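Local coordinates for lombricine kinase (Urechis caupo, PDB 3JPZ), which catalyses the reversible transfer of a phosphoryl group between ATP and the guanidino compound lombricine, as a member of the phosphagen kinase family, at residues Leu286-Leu289 against Ser290-Pro293; Leu329-Ser332 against Glu333-Val337; Gly18-Val21 against Gly22-Leu25; Asp349-Gln352 against Ala353-Gly357. One frame throughout, in Å; residues are numbered along the deposited sequence.

Contact 1: residues Leu286-Leu289 against Ser290-Pro293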
loop_
_atom_site.group_PDB
_atom_site.type_symbol
_atom_site.label_atom_id
_atom_site.label_comp_id
_atom_site.label_asym_id
_atom_site.label_seq_id
_atom_site.Cartn_x
_atom_site.Cartn_y
_atom_site.Cartn_z
ATOM N N LEU A 286 18.822 -33.862 7.089
ATOM C CA LEU A 286 20.260 -33.898 6.906
ATOM C C LEU A 286 20.964 -33.658 8.233
ATOM O O LEU A 286 21.581 -32.620 8.439
ATOM C CB LEU A 286 20.675 -32.811 5.917
ATOM C CG LEU A 286 20.023 -32.881 4.536
ATOM C CD1 LEU A 286 20.335 -31.625 3.738
ATOM C CD2 LEU A 286 20.486 -34.126 3.799
ATOM N N HIS A 287 20.874 -34.622 9.133
ATOM C CA HIS A 287 21.461 -34.464 10.456
ATOM C C HIS A 287 22.938 -34.102 10.367
ATOM O O HIS A 287 23.375 -33.096 10.907
ATOM C CB HIS A 287 21.280 -35.742 11.277
ATOM C CG HIS A 287 19.851 -36.047 11.611
ATOM N ND1 HIS A 287 19.055 -35.184 12.333
ATOM C CD2 HIS A 287 19.080 -37.125 11.333
ATOM C CE1 HIS A 287 17.853 -35.714 12.478
ATOM N NE2 HIS A 287 17.844 -36.893 11.884
ATOM N N GLN A 288 23.696 -34.917 9.655
ATOM C CA GLN A 288 25.148 -34.812 9.653
ATOM C C GLN A 288 25.634 -33.743 8.698
ATOM O O GLN A 288 26.559 -32.996 9.005
ATOM C CB GLN A 288 25.759 -36.160 9.270
ATOM C CG GLN A 288 25.473 -37.247 10.278
ATOM C CD GLN A 288 25.731 -36.774 11.688
ATOM O OE1 GLN A 288 26.848 -36.381 12.026
ATOM N NE2 GLN A 288 24.693 -36.789 12.521
ATOM N N LEU A 289 24.994 -33.661 7.542
ATOM C CA LEU A 289 25.519 -32.850 6.447
ATOM C C LEU A 289 25.379 -31.365 6.758
ATOM O O LEU A 289 26.199 -30.549 6.340
ATOM C CB LEU A 289 24.804 -33.196 5.142
ATOM C CG LEU A 289 25.395 -32.542 3.896
ATOM C CD1 LEU A 289 26.862 -32.933 3.745
ATOM C CD2 LEU A 289 24.603 -32.917 2.660
ATOM N N SER A 290 24.336 -31.026 7.504
ATOM C CA SER A 290 24.080 -29.647 7.882
ATOM C C SER A 290 25.091 -29.154 8.914
ATOM O O SER A 290 25.218 -27.953 9.143
ATOM C CB SER A 290 22.678 -29.515 8.457
ATOM O OG SER A 290 22.496 -30.398 9.545
ATOM N N LYS A 291 25.793 -30.085 9.548
ATOM C CA LYS A 291 26.864 -29.726 10.467
ATOM C C LYS A 291 28.197 -29.695 9.732
ATOM O O LYS A 291 29.218 -29.297 10.295
ATOM C CB LYS A 291 26.942 -30.721 11.624
ATOM C CG LYS A 291 25.614 -31.024 12.287
ATOM C CD LYS A 291 25.784 -32.010 13.445
ATOM C CE LYS A 291 24.482 -32.737 13.784
ATOM N NZ LYS A 291 23.285 -31.844 13.789
ATOM N N HIS A 292 28.185 -30.120 8.472
ATOM C CA HIS A 292 29.406 -30.158 7.679
ATOM C C HIS A 292 29.811 -28.745 7.256
ATOM O O HIS A 292 28.974 -27.969 6.790
ATOM C CB HIS A 292 29.230 -31.043 6.445
ATOM C CG HIS A 292 30.523 -31.409 5.778
ATOM N ND1 HIS A 292 31.146 -30.588 4.864
ATOM C CD2 HIS A 292 31.314 -32.502 5.902
ATOM C CE1 HIS A 292 32.263 -31.162 4.447
ATOM N NE2 HIS A 292 32.389 -32.324 5.063
ATOM N N PRO A 293 31.103 -28.414 7.418
ATOM C CA PRO A 293 31.661 -27.098 7.076
ATOM C C PRO A 293 31.376 -26.655 5.640
ATOM O O PRO A 293 31.328 -25.455 5.392
ATOM C CB PRO A 293 33.167 -27.292 7.270
ATOM C CG PRO A 293 33.286 -28.409 8.239
ATOM C CD PRO A 293 32.119 -29.313 7.993
#
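Ser290 reaches back over one turn to Leu286. With chi1 at 56°, its OG sits between the backbone N and the carbonyl carbon, and from there it donates to Leu286 O at 2.6 Å. The bond is close to linear at the acceptor, with the hydroxyl nearly in line with the carbonyl (C=O...OG 163°). Ser290 N adds a weak bond to the same Leu286 O at 3.3 Å, so one residue grips this oxygen twice. At Lys291 the backbone N bonds to Gln288 O at 3.1 Å. Lys291 CE comes 3.1 Å from His287 O, and the bend at chi4 (-43°) keeps NZ near the turn; NZ forms a long, weak ion pair with Asp319, which also accepts from His287 ND1. Next, His292 N bonds to Leu289 O at 2.9 Å. His292 CB lies 4.1 Å from Leu289 CD1, while the imidazole heads off, its ND1 hydrogen-bonded to Lys294 N and Pro293 CD above one face, toward the rim. Leu289 itself packs on Phe295 and Ile298. Consecutive i to i+3 bonds of this kind mark a 3-10 turn, here in the link from strand 279-285 to helix 295-301.

Contact 2: residues Leu329-Ser332 against Glu333-Val337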
loop_
_atom_site.group_PDB
_atom_site.type_symbol
_atom_site.label_atom_id
_atom_site.label_comp_id
_atom_site.label_asym_id
_atom_site.label_seq_id
_atom_site.Cartn_x
_atom_site.Cartn_y
_atom_site.Cartn_z
ATOM N N LEU A 329 14.703 -19.849 -15.094
ATOM C CA LEU A 329 14.904 -19.760 -16.532
ATOM C C LEU A 329 16.006 -20.718 -16.948
ATOM O O LEU A 329 16.795 -21.155 -16.115
ATOM C CB LEU A 329 15.371 -18.354 -16.913
ATOM C CG LEU A 329 14.383 -17.251 -17.282
ATOM C CD1 LEU A 329 15.188 -16.050 -17.772
ATOM C CD2 LEU A 329 13.395 -17.698 -18.346
ATOM N N LYS A 330 16.031 -21.034 -18.240
ATOM C CA LYS A 330 17.173 -21.653 -18.930
ATOM C C LYS A 330 17.107 -23.180 -18.945
ATOM O O LYS A 330 17.708 -23.832 -19.798
ATOM C CB LYS A 330 18.497 -21.140 -18.360
ATOM C CG LYS A 330 18.797 -19.708 -18.780
ATOM C CD LYS A 330 20.235 -19.316 -18.480
ATOM C CE LYS A 330 20.345 -18.500 -17.209
ATOM N NZ LYS A 330 21.766 -18.242 -16.834
ATOM N N LYS A 331 16.373 -23.737 -17.993
ATOM C CA LYS A 331 16.060 -25.159 -17.980
ATOM C C LYS A 331 14.550 -25.316 -18.043
ATOM O O LYS A 331 13.815 -24.441 -17.596
ATOM C CB LYS A 331 16.607 -25.814 -16.706
ATOM C CG LYS A 331 18.113 -25.680 -16.566
ATOM C CD LYS A 331 18.628 -26.373 -15.327
ATOM C CE LYS A 331 20.129 -26.137 -15.157
ATOM N NZ LYS A 331 20.938 -26.922 -16.123
ATOM N N SER A 332 14.085 -26.427 -18.594
ATOM C CA SER A 332 12.654 -26.687 -18.638
ATOM C C SER A 332 12.159 -27.153 -17.268
ATOM O O SER A 332 12.950 -27.366 -16.351
ATOM C CB SER A 332 12.324 -27.741 -19.690
ATOM O OG SER A 332 12.776 -29.018 -19.275
ATOM N N GLU A 333 10.845 -27.301 -17.142
ATOM C CA GLU A 333 10.218 -27.724 -15.892
ATOM C C GLU A 333 10.703 -29.114 -15.511
ATOM O O GLU A 333 11.054 -29.374 -14.363
ATOM C CB GLU A 333 8.698 -27.742 -16.038
ATOM C CG GLU A 333 8.072 -26.379 -16.240
ATOM C CD GLU A 333 7.998 -25.972 -17.693
ATOM O OE1 GLU A 333 8.525 -26.712 -18.546
ATOM O OE2 GLU A 333 7.409 -24.908 -17.982
ATOM N N ARG A 334 10.723 -30.001 -16.499
ATOM C CA ARG A 334 11.187 -31.361 -16.300
ATOM C C ARG A 334 12.652 -31.345 -15.881
ATOM O O ARG A 334 13.043 -32.064 -14.978
ATOM C CB ARG A 334 10.980 -32.185 -17.569
ATOM C CG ARG A 334 11.330 -33.657 -17.434
ATOM C CD ARG A 334 12.798 -33.919 -17.693
ATOM N NE ARG A 334 13.185 -33.459 -19.021
ATOM C CZ ARG A 334 14.396 -33.595 -19.551
ATOM N NH1 ARG A 334 15.369 -34.189 -18.876
ATOM N NH2 ARG A 334 14.629 -33.129 -20.768
ATOM N N GLU A 335 13.452 -30.499 -16.516
ATOM C CA GLU A 335 14.876 -30.416 -16.188
ATOM C C GLU A 335 15.135 -29.914 -14.771
ATOM O O GLU A 335 16.063 -30.377 -14.104
ATOM C CB GLU A 335 15.615 -29.530 -17.191
ATOM C CG GLU A 335 15.891 -30.221 -18.523
ATOM C CD GLU A 335 16.661 -29.345 -19.500
ATOM O OE1 GLU A 335 16.379 -28.129 -19.580
ATOM O OE2 GLU A 335 17.546 -29.879 -20.198
ATOM N N PHE A 336 14.327 -28.969 -14.309
ATOM C CA PHE A 336 14.510 -28.427 -12.972
ATOM C C PHE A 336 14.199 -29.469 -11.920
ATOM O O PHE A 336 14.888 -29.555 -10.898
ATOM C CB PHE A 336 13.641 -27.191 -12.758
ATOM C CG PHE A 336 14.301 -25.920 -13.182
ATOM C CD1 PHE A 336 13.707 -25.093 -14.109
ATOM C CD2 PHE A 336 15.527 -25.553 -12.650
ATOM C CE1 PHE A 336 14.315 -23.916 -14.494
ATOM C CE2 PHE A 336 16.145 -24.378 -13.035
ATOM C CZ PHE A 336 15.532 -23.556 -13.956
ATOM N N VAL A 337 13.148 -30.242 -12.163
ATOM C CA VAL A 337 12.814 -31.371 -11.312
ATOM C C VAL A 337 13.962 -32.376 -11.304
ATOM O O VAL A 337 14.253 -32.968 -10.268
ATOM C CB VAL A 337 11.529 -32.098 -11.785
ATOM C CG1 VAL A 337 11.204 -33.253 -10.854
ATOM C CG2 VAL A 337 10.362 -31.132 -11.859
HETATM O O HOH W 1 13.055 -30.718 -21.545
#
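Glu335 folds back against Ser332, and its side chain can be followed from CB outward. CB rests 3.5 Å from Ser332 O. CG passes 3.4 Å from Ser332 OG, and its other neighbour is the Arg334 guanidinium, over the centre of one face. The chain then runs extended to the carboxylate, where OE1 accepts from Ser332 N at 3.0 Å. That bond is nearly straight (165°) and uses the anti lone pair of OE1, the one turned away from OE2. The serine answers in kind: Glu335 N donates to Ser332 OG at 3.2 Å. A water bonded to OG carries the network on to Arg334 NH2, while Arg334 NE makes a salt bridge to Asp97. Just before the serine, Lys331 lays its CB over the middle of one face of the Phe336 ring, a CH-pi contact 3.7 Å from the centroid. Leu329 O meets the same ring at its edge, 3.5 Å from CZ. The main-chain bond from Phe336 N to Ser332 O begins the helical pattern. Exchanged side-chain and backbone bonds between Ser332, the N-cap, and Glu335 make this a capping box at the start of helix 333-355.

Contact 3: residues Gly18-Val21 against Gly22-Leu25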
loop_
_atom_site.group_PDB
_atom_site.type_symbol
_atom_site.label_atom_id
_atom_site.label_comp_id
_atom_site.label_asym_id
_atom_site.label_seq_id
_atom_site.Cartn_x
_atom_site.Cartn_y
_atom_site.Cartn_z
ATOM N N GLY A 18 19.117 0.047 -3.523
ATOM C CA GLY A 18 19.807 -1.159 -3.937
ATOM C C GLY A 18 18.987 -1.963 -4.928
ATOM O O GLY A 18 19.283 -3.128 -5.182
ATOM N N CYS A 19 17.967 -1.338 -5.512
ATOM C CA CYS A 19 17.105 -2.029 -6.479
ATOM C C CYS A 19 17.794 -2.269 -7.822
ATOM O O CYS A 19 18.511 -1.415 -8.331
ATOM C CB CYS A 19 15.817 -1.240 -6.711
ATOM S SG CYS A 19 16.084 0.418 -7.378
ATOM N N VAL A 20 17.538 -3.429 -8.412
ATOM C CA VAL A 20 18.066 -3.754 -9.731
ATOM C C VAL A 20 17.617 -2.734 -10.773
ATOM O O VAL A 20 18.400 -2.318 -11.629
ATOM C CB VAL A 20 17.596 -5.145 -10.173
ATOM C CG1 VAL A 20 18.073 -5.443 -11.581
ATOM C CG2 VAL A 20 18.091 -6.204 -9.193
ATOM N N VAL A 21 16.359 -2.320 -10.693
ATOM C CA VAL A 21 15.802 -1.432 -11.708
ATOM C C VAL A 21 16.615 -0.152 -11.785
ATOM O O VAL A 21 16.881 0.354 -12.874
ATOM C CB VAL A 21 14.341 -1.080 -11.426
ATOM C CG1 VAL A 21 13.898 0.106 -12.270
ATOM C CG2 VAL A 21 13.450 -2.283 -11.685
ATOM N N GLY A 22 17.019 0.351 -10.622
ATOM C CA GLY A 22 17.725 1.616 -10.524
ATOM C C GLY A 22 19.117 1.613 -11.124
ATOM O O GLY A 22 19.672 2.667 -11.411
ATOM N N ARG A 23 19.688 0.429 -11.305
ATOM C CA ARG A 23 21.011 0.316 -11.908
ATOM C C ARG A 23 20.929 0.210 -13.423
ATOM O O ARG A 23 21.948 0.306 -14.103
ATOM C CB ARG A 23 21.758 -0.886 -11.347
ATOM C CG ARG A 23 22.395 -0.616 -9.994
ATOM C CD ARG A 23 23.340 -1.735 -9.603
ATOM N NE ARG A 23 22.665 -3.027 -9.518
ATOM C CZ ARG A 23 21.976 -3.453 -8.461
ATOM N NH1 ARG A 23 21.857 -2.685 -7.387
ATOM N NH2 ARG A 23 21.402 -4.649 -8.477
ATOM N N HIS A 24 19.719 0.015 -13.941
ATOM C CA HIS A 24 19.510 -0.104 -15.385
ATOM C C HIS A 24 18.637 1.007 -15.966
ATOM O O HIS A 24 18.716 1.305 -17.157
ATOM C CB HIS A 24 18.905 -1.467 -15.719
ATOM C CG HIS A 24 19.795 -2.619 -15.368
ATOM N ND1 HIS A 24 20.916 -2.944 -16.102
ATOM C CD2 HIS A 24 19.733 -3.519 -14.358
ATOM C CE1 HIS A 24 21.507 -3.993 -15.561
ATOM N NE2 HIS A 24 20.808 -4.363 -14.503
ATOM N N LEU A 25 17.819 1.632 -15.124
ATOM C CA LEU A 25 16.882 2.648 -15.586
ATOM C C LEU A 25 17.502 4.029 -15.440
ATOM O O LEU A 25 17.197 4.758 -14.502
ATOM C CB LEU A 25 15.571 2.587 -14.795
ATOM C CG LEU A 25 14.495 3.569 -15.265
ATOM C CD1 LEU A 25 14.101 3.300 -16.713
ATOM C CD2 LEU A 25 13.281 3.510 -14.365
HETATM O O HOH W 2 19.578 -5.565 -6.040
#
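The polar contacts centre on Arg23, whose guanidinium reaches back to the carbonyl of Gly18. The arginine chain bends at chi3 (-60°), which folds the guanidinium back toward Gly18 and Cys19, and NH1 makes a weak bond of 3.4 Å to Gly18 O, an oxygen lying at the guanidinium edge. A water in the plane of the group donates to Gly18 O at 2.6 Å and accepts from Arg23 NH2, bridging the two a second time. Cys19 O lies over one guanidinium face, toward its rim. NH2 is also salt-bridged to Glu82, whose other carboxylate oxygen takes His24 NE2, so two side chains of the turn share one acid on helix 73-83.

The main-chain bonds define a short, weakly bonded helix, residues 20-24, in the N-terminal domain. Arg23 N bonds to Val20 O at 3.1 Å. Val21 O accepts twice, from Leu25 N at 2.8 Å and from His24 N at 3.1 Å.

Van der Waals contacts complete the turn. Val20 CG1 lies in the plane of the His24 ring, at its edge, 3.8 Å from CD2, while CG2 meets Arg23 NH2. Val21 and Leu25 run side by side, with Val21 CG1 3.9 Å from Leu25 CB, and both pack on Ile48 of helix 44-53. Cys19 SG comes 3.4 Å from Gly22 N.

Contact 4: residues Asp349-Gln352 against Ala353-Gly357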
loop_
_atom_site.group_PDB
_atom_site.type_symbol
_atom_site.label_atom_id
_atom_site.label_comp_id
_atom_site.label_asym_id
_atom_site.label_seq_id
_atom_site.Cartn_x
_atom_site.Cartn_y
_atom_site.Cartn_z
ATOM N N ASP A 349 23.439 -38.956 -0.433
ATOM C CA ASP A 349 24.676 -39.728 -0.542
ATOM C C ASP A 349 25.692 -39.243 0.495
ATOM O O ASP A 349 26.378 -40.031 1.138
ATOM C CB ASP A 349 25.289 -39.601 -1.942
ATOM C CG ASP A 349 24.477 -40.302 -3.012
ATOM O OD1 ASP A 349 23.561 -41.072 -2.665
ATOM O OD2 ASP A 349 24.765 -40.084 -4.207
ATOM N N MET A 350 25.779 -37.934 0.663
ATOM C CA MET A 350 26.745 -37.365 1.599
ATOM C C MET A 350 26.283 -37.612 3.019
ATOM O O MET A 350 27.091 -37.883 3.908
ATOM C CB MET A 350 26.898 -35.869 1.369
ATOM C CG MET A 350 27.447 -35.499 0.017
ATOM S SD MET A 350 27.362 -33.717 -0.225
ATOM C CE MET A 350 28.286 -33.537 -1.738
ATOM N N GLU A 351 24.974 -37.510 3.236
ATOM C CA GLU A 351 24.421 -37.738 4.560
ATOM C C GLU A 351 24.777 -39.151 5.006
ATOM O O GLU A 351 25.284 -39.349 6.106
ATOM C CB GLU A 351 22.903 -37.540 4.559
ATOM C CG GLU A 351 22.255 -37.673 5.921
ATOM C CD GLU A 351 22.826 -36.714 6.953
ATOM O OE1 GLU A 351 23.105 -35.538 6.627
ATOM O OE2 GLU A 351 22.977 -37.141 8.109
ATOM N N GLN A 352 24.544 -40.127 4.132
ATOM C CA GLN A 352 24.761 -41.529 4.474
ATOM C C GLN A 352 26.239 -41.787 4.708
ATOM O O GLN A 352 26.610 -42.487 5.651
ATOM C CB GLN A 352 24.206 -42.445 3.378
ATOM C CG GLN A 352 22.701 -42.330 3.247
ATOM C CD GLN A 352 22.133 -43.003 2.008
ATOM O OE1 GLN A 352 22.732 -42.995 0.927
ATOM N NE2 GLN A 352 20.952 -43.570 2.159
ATOM N N ALA A 353 27.074 -41.207 3.852
ATOM C CA ALA A 353 28.517 -41.286 4.007
ATOM C C ALA A 353 28.949 -40.853 5.401
ATOM O O ALA A 353 29.757 -41.525 6.036
ATOM C CB ALA A 353 29.203 -40.430 2.963
ATOM N N LEU A 354 28.414 -39.724 5.862
ATOM C CA LEU A 354 28.747 -39.173 7.171
ATOM C C LEU A 354 28.161 -40.017 8.296
ATOM O O LEU A 354 28.755 -40.134 9.364
ATOM C CB LEU A 354 28.221 -37.741 7.293
ATOM C CG LEU A 354 28.819 -36.720 6.326
ATOM C CD1 LEU A 354 28.005 -35.436 6.326
ATOM C CD2 LEU A 354 30.274 -36.440 6.686
ATOM N N GLU A 355 26.982 -40.580 8.055
ATOM C CA GLU A 355 26.347 -41.474 9.015
ATOM C C GLU A 355 27.244 -42.679 9.258
ATOM O O GLU A 355 27.262 -43.241 10.354
ATOM C CB GLU A 355 24.986 -41.949 8.497
ATOM C CG GLU A 355 23.894 -40.903 8.550
ATOM C CD GLU A 355 22.610 -41.372 7.869
ATOM O OE1 GLU A 355 22.664 -42.360 7.117
ATOM O OE2 GLU A 355 21.547 -40.764 8.093
ATOM N N ALA A 356 27.989 -43.069 8.228
ATOM C CA ALA A 356 28.889 -44.211 8.318
ATOM C C ALA A 356 30.259 -43.797 8.845
ATOM O O ALA A 356 31.138 -44.633 9.021
ATOM C CB ALA A 356 29.028 -44.875 6.964
ATOM N N GLY A 357 30.435 -42.502 9.087
ATOM C CA GLY A 357 31.682 -41.979 9.615
ATOM C C GLY A 357 32.742 -41.786 8.547
ATOM O O GLY A 357 33.935 -41.847 8.835
HETATM O O HOH W 3 21.286 -38.723 9.336
HETATM O O HOH W 4 24.593 -44.571 6.120
#
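Glu351 and Glu355 meet one turn apart in the last stretch of helix 333-355, which ends in a Schellman motif at Gly357, where phi turns positive (81°). The two acids cross at about a right angle, their carboxylate planes 80° apart, and Glu351 OE2 lies 3.9 Å from Glu355 OE2. A water donates to Glu351 OE2 at 2.6 Å and lies close to Glu355 OE2 as well, though that second distance is doubtfully short. Such proximity of like charges would probably favour partial protonation if nothing offset it. Here Glu351 is steadied by backbone N-H groups, OE2 by Gln288 N and OE1 by Leu289 N, while Glu355 OE1 is hydrogen-bonded to Tyr112 OH. In Glu351, chi1 (-176°) sets CG opposite the backbone N and 3.8 Å from Glu355 OE2, and the bend at chi2 turns the carboxylate. Beneath the side chains, the regular i to i+4 bonds keep this spacing: Glu355 N to Glu351 O at 2.9 Å and Ala356 N to Gln352 O at 3.0 Å. Leu354 CG tucks against Met350 O, and beyond it the leucine packs on Ile360. A second water donates both to Gln352 O, at 2.9 Å, and to Glu355 OE1.

From the N terminus, contact 3 comes first, a short turn of helix 20-24 that joins helices 44-53 and 73-83 of the N-terminal domain; its centre is about 27 Å from that of contact 2. The other three contacts lie in the C-terminal catalytic part. Contact 1 closes the turn after strand 279-285, contact 2 starts helix 333-355, and contact 4 finishes it, their centres about 29 Å apart. All four run in series, none nested or crossed. Contacts 1 and 4 alone touch: the carboxylate of Glu351 joins the helix end to the 286-293 turn. Contact 2, through Gln93 and Asp97, ties the helix start to the long loop between helix 73-83 and strand 113-122.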